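Local coordinates for serine acetyltransferase (Neisseria gonorrhoeae, PDB 6WYE), which probably catalyses the transfer of an acetyl group from acetyl-CoA to L-serine, the first step of cysteine biosynthesis from serine, at residues 66-78 against 127-141. Numbering follows the deposited sequence.
Sequences LGSVLAYHLSSKL and LLYFKGFHAIQAHRI
Leu74 is a knob into a hole on the helix that starts at 131, held among His134, Gln137, Ala138 and Ile141. This is a helix-helix joint in the all-helical N-terminal domain of serine acetyltransferase: helices 66-78 and 131-141 cross nearly at right angles (101°), their axes 10.6 Å apart. With its CG turned beside the backbone N (chi1 -70°), Leu74 lays CD1 over the backbone, 3.7 Å from Ala138 N, while CD2 points to the carbonyl oxygen and CB of His134. Leu78 CD1 meets Ala138 CB on one flank; on the other, Leu70 straddles Gln137 CB, its CD1 also reaching Phe133 CE2 at 3.8 Å. Val106 of helix 100-116 packs on both Leu70 and Gln137, and Leu127 CD2 extends the apolar seam to Leu66 and Val69.

The far side is polar and hydrated. Here Lys77 passes its CE by the His134 ring and puts NZ on a water that also lies 2.9 Å from Leu128 O; its salt bridge goes to Glu163 of a second subunit, so this border of the contact is a subunit interface.

Between the two regions His73 and His134 form an offset edge-to-face pair, planes at 82°, the His73 edge toward the His134 face. Leu128 CD2 covers one face of His73. Each imidazole uses NE2 to grip a different carbonyl where helix 124-129 ends: His134 NE2 donates to Leu127 O from above the carbonyl plane, and His73 NE2 donates to Leu128 O, 2.9 Å away, with that oxygen in its ring plane.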
loop_
_atom_site.group_PDB
_atom_site.type_symbol
_atom_site.label_atom_id
_atom_site.label_comp_id
_atom_site.label_asym_id
_atom_site.label_seq_id
_atom_site.Cartn_x
_atom_site.Cartn_y
_atom_site.Cartn_z
ATOM N N LEU A 66 -15.240 -18.552 -15.281
ATOM C CA LEU A 66 -14.787 -17.316 -15.906
ATOM C C LEU A 66 -15.359 -16.096 -15.194
ATOM O O LEU A 66 -14.669 -15.084 -15.033
ATOM C CB LEU A 66 -15.175 -17.306 -17.384
ATOM C CG LEU A 66 -14.771 -16.052 -18.160
ATOM C CD1 LEU A 66 -13.256 -16.026 -18.377
ATOM C CD2 LEU A 66 -15.505 -16.002 -19.481
ATOM N N GLY A 67 -16.623 -16.163 -14.767
ATOM C CA GLY A 67 -17.206 -15.025 -14.067
ATOM C C GLY A 67 -16.474 -14.698 -12.780
ATOM O O GLY A 67 -16.278 -13.527 -12.439
ATOM N N SER A 68 -16.044 -15.729 -12.055
ATOM C CA SER A 68 -15.303 -15.515 -10.818
ATOM C C SER A 68 -13.940 -14.901 -11.109
ATOM O O SER A 68 -13.480 -14.011 -10.380
ATOM C CB SER A 68 -15.157 -16.854 -10.072
ATOM O OG SER A 68 -14.529 -16.682 -8.811
ATOM N N VAL A 69 -13.309 -15.325 -12.206
ATOM C CA VAL A 69 -12.049 -14.716 -12.631
ATOM C C VAL A 69 -12.257 -13.238 -12.945
ATOM O O VAL A 69 -11.518 -12.371 -12.460
ATOM C CB VAL A 69 -11.470 -15.479 -13.836
ATOM C CG1 VAL A 69 -10.318 -14.706 -14.476
ATOM C CG2 VAL A 69 -11.015 -16.879 -13.398
ATOM N N LEU A 70 -13.287 -12.927 -13.733
ATOM C CA LEU A 70 -13.525 -11.540 -14.121
ATOM C C LEU A 70 -13.793 -10.662 -12.904
ATOM O O LEU A 70 -13.180 -9.598 -12.741
ATOM C CB LEU A 70 -14.692 -11.473 -15.096
ATOM C CG LEU A 70 -15.030 -10.064 -15.604
ATOM C CD1 LEU A 70 -13.984 -9.580 -16.619
ATOM C CD2 LEU A 70 -16.415 -10.071 -16.214
ATOM N N ALA A 71 -14.669 -11.117 -12.009
ATOM C CA ALA A 71 -14.951 -10.345 -10.802
ATOM C C ALA A 71 -13.679 -10.095 -10.008
ATOM O O ALA A 71 -13.464 -8.990 -9.491
ATOM C CB ALA A 71 -15.979 -11.076 -9.933
ATOM N N TYR A 72 -12.820 -11.112 -9.910
ATOM C CA TYR A 72 -11.573 -10.968 -9.164
ATOM C C TYR A 72 -10.650 -9.950 -9.826
ATOM O O TYR A 72 -10.126 -9.049 -9.165
ATOM C CB TYR A 72 -10.890 -12.328 -9.041
ATOM C CG TYR A 72 -9.755 -12.391 -8.051
ATOM C CD1 TYR A 72 -9.992 -12.676 -6.714
ATOM C CD2 TYR A 72 -8.440 -12.199 -8.457
ATOM C CE1 TYR A 72 -8.945 -12.754 -5.799
ATOM C CE2 TYR A 72 -7.384 -12.291 -7.551
ATOM C CZ TYR A 72 -7.645 -12.566 -6.231
ATOM O OH TYR A 72 -6.607 -12.644 -5.334
ATOM N N HIS A 73 -10.448 -10.075 -11.119
ATOM C CA HIS A 73 -9.513 -9.168 -11.826
ATOM C C HIS A 73 -10.041 -7.737 -11.843
ATOM O O HIS A 73 -9.273 -6.850 -11.609
ATOM C CB HIS A 73 -9.244 -9.685 -13.226
ATOM C CG HIS A 73 -8.010 -9.166 -13.864
ATOM N ND1 HIS A 73 -6.853 -9.001 -13.193
ATOM C CD2 HIS A 73 -7.758 -8.825 -15.130
ATOM C CE1 HIS A 73 -5.944 -8.585 -14.017
ATOM N NE2 HIS A 73 -6.472 -8.457 -15.190
ATOM N N LEU A 74 -11.316 -7.562 -12.124
ATOM C CA LEU A 74 -11.881 -6.213 -12.150
ATOM C C LEU A 74 -11.777 -5.538 -10.790
ATOM O O LEU A 74 -11.440 -4.350 -10.700
ATOM C CB LEU A 74 -13.346 -6.261 -12.595
ATOM C CG LEU A 74 -13.619 -6.621 -14.054
ATOM C CD1 LEU A 74 -15.107 -6.483 -14.358
ATOM C CD2 LEU A 74 -12.780 -5.735 -14.978
ATOM N N SER A 75 -12.064 -6.275 -9.715
ATOM C CA SER A 75 -11.961 -5.663 -8.397
ATOM C C SER A 75 -10.517 -5.310 -8.076
ATOM O O SER A 75 -10.261 -4.285 -7.429
ATOM C CB SER A 75 -12.565 -6.583 -7.332
ATOM O OG SER A 75 -11.774 -7.748 -7.167
ATOM N N SER A 76 -9.563 -6.122 -8.547
ATOM C CA SER A 76 -8.159 -5.727 -8.486
ATOM C C SER A 76 -7.942 -4.364 -9.148
ATOM O O SER A 76 -7.213 -3.518 -8.620
ATOM C CB SER A 76 -7.274 -6.832 -9.094
ATOM O OG SER A 76 -6.975 -6.606 -10.456
ATOM N N LYS A 77 -8.589 -4.124 -10.288
ATOM C CA LYS A 77 -8.359 -2.881 -11.021
ATOM C C LYS A 77 -8.981 -1.681 -10.316
ATOM O O LYS A 77 -8.370 -0.609 -10.237
ATOM C CB LYS A 77 -8.952 -2.969 -12.428
ATOM C CG LYS A 77 -8.422 -4.073 -13.285
ATOM C CD LYS A 77 -6.952 -3.921 -13.531
ATOM C CE LYS A 77 -6.487 -4.956 -14.540
ATOM N NZ LYS A 77 -5.056 -4.742 -14.843
ATOM N N LEU A 78 -10.210 -1.827 -9.829
ATOM C CA LEU A 78 -10.976 -0.670 -9.390
ATOM C C LEU A 78 -11.000 -0.514 -7.881
ATOM O O LEU A 78 -11.451 0.525 -7.391
ATOM C CB LEU A 78 -12.405 -0.762 -9.928
ATOM C CG LEU A 78 -12.387 -0.917 -11.445
ATOM C CD1 LEU A 78 -13.793 -1.086 -11.974
ATOM C CD2 LEU A 78 -11.705 0.303 -12.079
ATOM N N LEU A 127 -8.900 -10.831 -21.679
ATOM C CA LEU A 127 -9.429 -11.065 -20.336
ATOM C C LEU A 127 -8.535 -10.415 -19.282
ATOM O O LEU A 127 -9.018 -9.749 -18.358
ATOM C CB LEU A 127 -9.569 -12.574 -20.067
ATOM C CG LEU A 127 -9.849 -12.910 -18.595
ATOM C CD1 LEU A 127 -11.172 -12.305 -18.141
ATOM C CD2 LEU A 127 -9.841 -14.402 -18.316
ATOM N N LEU A 128 -7.225 -10.597 -19.413
ATOM C CA LEU A 128 -6.290 -10.101 -18.412
ATOM C C LEU A 128 -5.684 -8.747 -18.743
ATOM O O LEU A 128 -5.353 -8.002 -17.818
ATOM C CB LEU A 128 -5.149 -11.114 -18.211
ATOM C CG LEU A 128 -5.630 -12.458 -17.674
ATOM C CD1 LEU A 128 -4.498 -13.491 -17.573
ATOM C CD2 LEU A 128 -6.318 -12.254 -16.330
ATOM N N TYR A 129 -5.522 -8.393 -20.024
ATOM C CA TYR A 129 -4.639 -7.282 -20.356
ATOM C C TYR A 129 -5.213 -6.221 -21.287
ATOM O O TYR A 129 -4.472 -5.300 -21.645
ATOM C CB TYR A 129 -3.330 -7.811 -20.971
ATOM C CG TYR A 129 -2.684 -8.930 -20.150
ATOM C CD1 TYR A 129 -2.243 -8.697 -18.848
ATOM C CD2 TYR A 129 -2.534 -10.203 -20.677
ATOM C CE1 TYR A 129 -1.661 -9.684 -18.092
ATOM C CE2 TYR A 129 -1.942 -11.226 -19.929
ATOM C CZ TYR A 129 -1.510 -10.961 -18.647
ATOM O OH TYR A 129 -0.947 -11.971 -17.911
ATOM N N PHE A 130 -6.482 -6.313 -21.705
ATOM C CA PHE A 130 -7.063 -5.306 -22.602
ATOM C C PHE A 130 -7.998 -4.399 -21.811
ATOM O O PHE A 130 -9.087 -4.814 -21.405
ATOM C CB PHE A 130 -7.801 -5.940 -23.784
ATOM C CG PHE A 130 -6.894 -6.414 -24.899
ATOM C CD1 PHE A 130 -5.525 -6.516 -24.709
ATOM C CD2 PHE A 130 -7.426 -6.778 -26.136
ATOM C CE1 PHE A 130 -4.695 -6.964 -25.729
ATOM C CE2 PHE A 130 -6.614 -7.217 -27.157
ATOM C CZ PHE A 130 -5.247 -7.328 -26.959
ATOM N N LYS A 131 -7.573 -3.142 -21.633
ATOM C CA LYS A 131 -8.296 -2.162 -20.829
ATOM C C LYS A 131 -9.715 -1.901 -21.344
ATOM O O LYS A 131 -10.616 -1.623 -20.547
ATOM C CB LYS A 131 -7.473 -0.866 -20.838
ATOM C CG LYS A 131 -8.025 0.329 -20.174
ATOM C CD LYS A 131 -6.923 1.429 -20.080
ATOM C CE LYS A 131 -6.805 2.265 -21.363
ATOM N NZ LYS A 131 -5.996 3.517 -21.129
ATOM N N GLY A 132 -9.931 -1.963 -22.666
ATOM C CA GLY A 132 -11.272 -1.742 -23.198
ATOM C C GLY A 132 -12.239 -2.860 -22.841
ATOM O O GLY A 132 -13.413 -2.612 -22.541
ATOM N N PHE A 133 -11.757 -4.103 -22.859
ATOM C CA PHE A 133 -12.553 -5.217 -22.356
ATOM C C PHE A 133 -12.867 -5.054 -20.865
ATOM O O PHE A 133 -14.006 -5.281 -20.435
ATOM C CB PHE A 133 -11.814 -6.532 -22.621
ATOM C CG PHE A 133 -12.469 -7.714 -21.988
ATOM C CD1 PHE A 133 -13.553 -8.327 -22.610
ATOM C CD2 PHE A 133 -12.023 -8.204 -20.764
ATOM C CE1 PHE A 133 -14.179 -9.411 -22.034
ATOM C CE2 PHE A 133 -12.646 -9.292 -20.169
ATOM C CZ PHE A 133 -13.731 -9.896 -20.807
ATOM N N HIS A 134 -11.880 -4.653 -20.057
ATOM C CA HIS A 134 -12.149 -4.434 -18.637
ATOM C C HIS A 134 -13.217 -3.360 -18.438
ATOM O O HIS A 134 -14.157 -3.541 -17.656
ATOM C CB HIS A 134 -10.862 -4.038 -17.900
ATOM C CG HIS A 134 -9.773 -5.057 -18.003
ATOM N ND1 HIS A 134 -8.441 -4.716 -18.076
ATOM C CD2 HIS A 134 -9.820 -6.411 -18.063
ATOM C CE1 HIS A 134 -7.711 -5.817 -18.179
ATOM N NE2 HIS A 134 -8.523 -6.858 -18.168
ATOM N N ALA A 135 -13.104 -2.243 -19.163
ATOM C CA ALA A 135 -14.037 -1.136 -18.945
ATOM C C ALA A 135 -15.462 -1.532 -19.308
ATOM O O ALA A 135 -16.409 -1.191 -18.588
ATOM C CB ALA A 135 -13.613 0.091 -19.752
ATOM N N ILE A 136 -15.628 -2.252 -20.424
ATOM C CA ILE A 136 -16.955 -2.686 -20.846
ATOM C C ILE A 136 -17.591 -3.561 -19.774
ATOM O O ILE A 136 -18.751 -3.368 -19.398
ATOM C CB ILE A 136 -16.872 -3.448 -22.188
ATOM C CG1 ILE A 136 -16.528 -2.527 -23.363
ATOM C CG2 ILE A 136 -18.172 -4.215 -22.469
ATOM C CD1 ILE A 136 -17.464 -1.378 -23.527
ATOM N N GLN A 137 -16.851 -4.566 -19.299
ATOM C CA GLN A 137 -17.420 -5.489 -18.323
ATOM C C GLN A 137 -17.642 -4.803 -16.985
ATOM O O GLN A 137 -18.642 -5.076 -16.312
ATOM C CB GLN A 137 -16.537 -6.728 -18.153
ATOM C CG GLN A 137 -16.127 -7.461 -19.451
ATOM C CD GLN A 137 -17.151 -7.368 -20.574
ATOM O OE1 GLN A 137 -18.359 -7.480 -20.348
ATOM N NE2 GLN A 137 -16.662 -7.177 -21.800
ATOM N N ALA A 138 -16.719 -3.928 -16.564
ATOM C CA ALA A 138 -16.987 -3.138 -15.367
ATOM C C ALA A 138 -18.274 -2.345 -15.532
ATOM O O ALA A 138 -19.055 -2.216 -14.583
ATOM C CB ALA A 138 -15.823 -2.194 -15.055
ATOM N N HIS A 139 -18.523 -1.811 -16.734
ATOM C CA HIS A 139 -19.761 -1.049 -16.909
ATOM C C HIS A 139 -20.991 -1.942 -16.810
ATOM O O HIS A 139 -21.987 -1.562 -16.186
ATOM C CB HIS A 139 -19.799 -0.309 -18.237
ATOM C CG HIS A 139 -21.183 0.149 -18.585
ATOM N ND1 HIS A 139 -21.802 1.196 -17.932
ATOM C CD2 HIS A 139 -22.111 -0.368 -19.428
ATOM C CE1 HIS A 139 -23.030 1.339 -18.400
ATOM N NE2 HIS A 139 -23.240 0.402 -19.309
ATOM N N ARG A 140 -20.942 -3.129 -17.416
ATOM C CA ARG A 140 -22.079 -4.047 -17.329
ATOM C C ARG A 140 -22.471 -4.290 -15.879
ATOM O O ARG A 140 -23.648 -4.179 -15.511
ATOM C CB ARG A 140 -21.740 -5.375 -18.013
ATOM C CG ARG A 140 -21.541 -5.305 -19.493
ATOM C CD ARG A 140 -21.434 -6.719 -20.075
ATOM N NE ARG A 140 -20.882 -6.709 -21.426
ATOM C CZ ARG A 140 -21.544 -6.271 -22.496
ATOM N NH1 ARG A 140 -22.788 -5.817 -22.377
ATOM N NH2 ARG A 140 -20.967 -6.293 -23.687
ATOM N N ILE A 141 -21.490 -4.584 -15.022
ATOM C CA ILE A 141 -21.792 -4.716 -13.596
ATOM C C ILE A 141 -22.262 -3.383 -13.027
ATOM O O ILE A 141 -23.247 -3.319 -12.275
ATOM C CB ILE A 141 -20.568 -5.253 -12.833
ATOM C CG1 ILE A 141 -20.106 -6.577 -13.445
ATOM C CG2 ILE A 141 -20.902 -5.423 -11.355
ATOM C CD1 ILE A 141 -18.806 -7.101 -12.859
HETATM O O HOH W 1 -3.632 -7.017 -15.706
#